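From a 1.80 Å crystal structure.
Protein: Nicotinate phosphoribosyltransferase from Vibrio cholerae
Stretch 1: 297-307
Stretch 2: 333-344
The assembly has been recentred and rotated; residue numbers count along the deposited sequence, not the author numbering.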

# COMPACT_ATOMS: atom_id res chain seq x y z
N CYS A 297 -4.06 12.58 12.81
CA CYS A 297 -3.65 13.92 12.38
C CYS A 297 -2.16 13.90 12.00
O CYS A 297 -1.32 13.46 12.81
CB CYS A 297 -3.84 14.89 13.53
SG CYS A 297 -3.14 16.55 13.22
N PRO A 298 -1.83 14.33 10.77
CA PRO A 298 -0.40 14.29 10.37
C PRO A 298 0.47 15.32 11.09
O PRO A 298 1.68 15.15 11.21
CB PRO A 298 -0.48 14.63 8.86
CG PRO A 298 -1.70 15.49 8.73
CD PRO A 298 -2.69 14.87 9.70
N PHE A 299 -0.14 16.43 11.48
CA PHE A 299 0.63 17.48 12.20
C PHE A 299 1.11 17.01 13.59
O PHE A 299 2.30 17.10 13.92
CB PHE A 299 -0.23 18.78 12.27
CG PHE A 299 -0.69 19.24 10.91
CD1 PHE A 299 -1.96 18.85 10.43
CD2 PHE A 299 0.14 19.99 10.09
CE1 PHE A 299 -2.32 19.17 9.09
CE2 PHE A 299 -0.25 20.36 8.78
CZ PHE A 299 -1.50 19.93 8.31
N ARG A 300 0.17 16.53 14.39
CA ARG A 300 0.47 15.93 15.69
C ARG A 300 1.45 14.74 15.57
O ARG A 300 2.32 14.57 16.40
CB ARG A 300 -0.81 15.41 16.33
CG ARG A 300 -0.59 14.99 17.80
N TRP A 301 1.24 13.90 14.57
CA TRP A 301 2.12 12.74 14.31
C TRP A 301 3.54 13.20 14.06
O TRP A 301 4.51 12.69 14.67
CB TRP A 301 1.61 11.98 13.08
CG TRP A 301 2.50 10.81 12.65
CD1 TRP A 301 2.50 9.46 13.13
CD2 TRP A 301 3.50 10.88 11.65
NE1 TRP A 301 3.50 8.74 12.46
CE2 TRP A 301 4.09 9.55 11.53
CE3 TRP A 301 3.94 11.90 10.79
CZ2 TRP A 301 5.10 9.29 10.64
CZ3 TRP A 301 4.96 11.63 9.89
CH2 TRP A 301 5.55 10.34 9.83
N GLY A 302 3.69 14.13 13.12
CA GLY A 302 5.04 14.52 12.69
C GLY A 302 5.71 15.22 13.86
O GLY A 302 6.92 15.04 14.09
N ASP A 303 4.93 16.03 14.62
CA ASP A 303 5.55 16.76 15.76
C ASP A 303 6.04 15.75 16.79
O ASP A 303 7.12 15.91 17.39
CB ASP A 303 4.55 17.74 16.42
CG ASP A 303 4.39 19.01 15.64
OD1 ASP A 303 5.26 19.34 14.82
OD2 ASP A 303 3.35 19.69 15.84
N LYS A 304 5.24 14.70 17.02
CA LYS A 304 5.61 13.66 17.99
C LYS A 304 6.87 12.90 17.55
O LYS A 304 7.73 12.58 18.36
CB LYS A 304 4.47 12.65 18.19
CG LYS A 304 3.39 13.14 19.13
CD LYS A 304 2.36 12.05 19.38
CE LYS A 304 1.22 12.66 20.16
NZ LYS A 304 0.34 11.62 20.72
N MSE A 305 6.94 12.59 16.27
CA MSE A 305 8.11 11.86 15.72
C MSE A 305 9.35 12.72 15.82
O MSE A 305 10.40 12.25 16.18
CB MSE A 305 7.87 11.51 14.25
CG MSE A 305 6.82 10.41 14.09
SE MSE A 305 7.41 8.69 14.90
CE MSE A 305 9.37 8.79 14.62
N ILE A 306 9.24 13.99 15.45
CA ILE A 306 10.36 14.95 15.60
C ILE A 306 10.82 14.98 17.06
O ILE A 306 12.03 14.87 17.31
CB ILE A 306 10.01 16.34 15.07
CG1 ILE A 306 10.02 16.31 13.52
CG2 ILE A 306 11.01 17.40 15.57
CD1 ILE A 306 9.39 17.53 12.88
N ALA A 307 9.90 15.14 18.01
CA ALA A 307 10.27 15.17 19.45
C ALA A 307 10.98 13.86 19.90
O ALA A 307 11.88 13.84 20.77
CB ALA A 307 9.05 15.42 20.32
N LEU A 333 0.68 20.62 0.29
CA LEU A 333 1.36 21.95 0.43
C LEU A 333 1.29 22.47 1.85
O LEU A 333 2.24 23.11 2.35
CB LEU A 333 0.83 22.96 -0.58
CG LEU A 333 1.09 22.64 -2.06
CD1 LEU A 333 0.54 23.74 -3.02
CD2 LEU A 333 2.56 22.33 -2.37
N GLU A 334 0.17 22.26 2.51
CA GLU A 334 0.02 22.62 3.93
C GLU A 334 1.07 21.91 4.80
O GLU A 334 1.64 22.51 5.77
CB GLU A 334 -1.39 22.25 4.43
CG GLU A 334 -1.69 22.73 5.82
CD GLU A 334 -3.05 22.25 6.34
OE1 GLU A 334 -3.52 22.89 7.30
OE2 GLU A 334 -3.62 21.24 5.81
N LEU A 335 1.27 20.63 4.52
CA LEU A 335 2.27 19.84 5.27
C LEU A 335 3.67 20.34 4.94
O LEU A 335 4.52 20.39 5.85
CB LEU A 335 2.10 18.34 4.97
CG LEU A 335 0.92 17.80 5.79
CD1 LEU A 335 0.47 16.44 5.22
CD2 LEU A 335 1.22 17.64 7.27
N CYS A 336 3.89 20.74 3.67
CA CYS A 336 5.21 21.33 3.27
C CYS A 336 5.57 22.53 4.15
O CYS A 336 6.68 22.63 4.65
CB CYS A 336 5.20 21.80 1.84
SG CYS A 336 5.22 20.48 0.60
N GLU A 337 4.60 23.44 4.33
CA GLU A 337 4.85 24.66 5.12
C GLU A 337 5.10 24.33 6.58
O GLU A 337 5.93 24.99 7.25
CB GLU A 337 3.68 25.62 4.95
CG GLU A 337 3.72 26.21 3.53
CD GLU A 337 2.52 27.05 3.13
OE1 GLU A 337 2.76 28.01 2.39
OE2 GLU A 337 1.35 26.75 3.53
N TYR A 338 4.33 23.39 7.12
CA TYR A 338 4.39 23.09 8.52
C TYR A 338 5.73 22.41 8.88
O TYR A 338 6.21 22.58 9.99
CB TYR A 338 3.27 22.14 8.93
CG TYR A 338 3.06 22.00 10.43
CD1 TYR A 338 2.30 22.95 11.13
CD2 TYR A 338 3.57 20.91 11.14
CE1 TYR A 338 2.08 22.82 12.52
CE2 TYR A 338 3.37 20.77 12.50
CZ TYR A 338 2.62 21.71 13.20
OH TYR A 338 2.41 21.51 14.54
N PHE A 339 6.26 21.61 7.96
CA PHE A 339 7.48 20.79 8.25
C PHE A 339 8.77 21.33 7.62
O PHE A 339 9.84 20.77 7.83
CB PHE A 339 7.23 19.28 7.99
CG PHE A 339 6.32 18.66 8.98
CD1 PHE A 339 5.02 18.25 8.62
CD2 PHE A 339 6.71 18.50 10.29
CE1 PHE A 339 4.14 17.71 9.56
CE2 PHE A 339 5.87 17.93 11.27
CZ PHE A 339 4.56 17.52 10.91
N ALA A 340 8.66 22.46 6.91
CA ALA A 340 9.81 23.07 6.23
C ALA A 340 10.92 23.32 7.25
O ALA A 340 10.67 23.81 8.36
CB ALA A 340 9.39 24.38 5.53
N GLY A 341 12.12 22.88 6.90
CA GLY A 341 13.31 23.07 7.75
C GLY A 341 13.45 22.12 8.93
O GLY A 341 14.46 22.14 9.61
N ARG A 342 12.46 21.25 9.16
CA ARG A 342 12.45 20.47 10.36
C ARG A 342 12.72 18.96 10.10
O ARG A 342 13.11 18.27 11.02
CB ARG A 342 11.10 20.61 11.10
CG ARG A 342 10.72 22.08 11.42
CD ARG A 342 9.25 22.07 11.84
NE ARG A 342 9.13 21.43 13.13
CZ ARG A 342 7.98 20.96 13.63
NH1 ARG A 342 6.85 21.12 12.99
NH2 ARG A 342 7.95 20.38 14.82
N VAL A 343 12.48 18.48 8.89
CA VAL A 343 12.52 17.04 8.63
C VAL A 343 12.40 16.89 7.15
O VAL A 343 11.92 17.81 6.49
CB VAL A 343 11.36 16.29 9.38
CG1 VAL A 343 9.95 16.76 8.90
CG2 VAL A 343 11.53 14.76 9.25
N LYS A 344 12.90 15.79 6.56
CA LYS A 344 12.72 15.61 5.12
C LYS A 344 11.34 15.00 4.92
O LYS A 344 10.90 14.25 5.76
CB LYS A 344 13.76 14.64 4.56
CG LYS A 344 15.17 15.19 4.53
CD LYS A 344 16.17 14.17 3.93
CE LYS A 344 16.14 12.85 4.74
NZ LYS A 344 17.23 11.87 4.33

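Two helical segments of one chain, residues 298-307 and 333-339, run in roughly the same direction, their axes 31° apart and 11.1 Å from each other at closest approach. The register steps along both segments together: the CA atoms of Phe299 and Leu335 lie 7.5 Å apart, those of Gly302 and Phe339 8.1 Å, and those of Ile306 and Val343 7.6 Å, Val343 already lying beyond the end of the second helix. Together the stretches bury 544 Å² of surface.

Cys297 stands at the N-cap of the first helix and makes no contact with the second stretch; its t rotamer lets SG accept from the backbone N of Arg300 at 3.5 Å, in nearly straight geometry, satisfying an amide that has no helical carbonyl before it. Pro298 opens the contact, its ring atom CB resting 3.8 Å from Leu335 CD2.

Phe299 has the largest covered area in the contact. Its CA-to-CB bond points sideways, but the m rotamer brings the ring to the second helix. Leu335 CD2 sits over one face of this ring, 3.8 Å from the centroid of the six carbons CG to CZ of Phe299, a CH-pi contact between a methyl group and the aromatic cloud. The edge of the same ring meets the face of Tyr338, with Phe299 CD2 3.6 Å from Tyr338 CG and the planes at 81°, so that ring hydrogens point at the neighbour's pi electrons. Glu334 also approaches, its CD 3.4 Å from Phe299 CZ.

At Gly302 the absence of a side chain makes room for Phe339, whose CZ comes within 3.5 Å of Gly302 CA. A CB built ideally on this glycine would lie 2.2 Å from Phe339 CZ, a clash. Phe339 thus acts as a knob in a hole formed by Phe299, Gly302, Asp303 and Ile306, with the backbone O of Pro298 near the plane of its ring, 3.7 Å from Phe339 CZ.

One turn on from Phe299, Asp303 supplies the polar bonds of the contact. Its OD2 accepts a very short hydrogen bond of 2.4 Å from Tyr338 OH, while OD1 faces the positively charged guanidinium of Arg342 in a salt bridge, 2.9 Å from Arg342 NH2 and 3.0 Å from Arg342 NH1, both nitrogens donating to the one oxygen. The carboxylate therefore ties its helix to the second helix and to the loop that follows it. Arg342 NH1 also donates a weak hydrogen bond of 3.4 Å to the backbone O of Tyr338.

Ile306 points toward the second stretch and closes the contact. Its CD1 meets the edge of the Phe339 ring, 3.9 Å from Phe339 CD2, and lies 4.1 Å from Val343 CG1. The same methyl covers one face of the Arg342 guanidinium, with Ile306 CD1 3.7 Å from Arg342 NH2, leaving the guanidinium edge to Asp303.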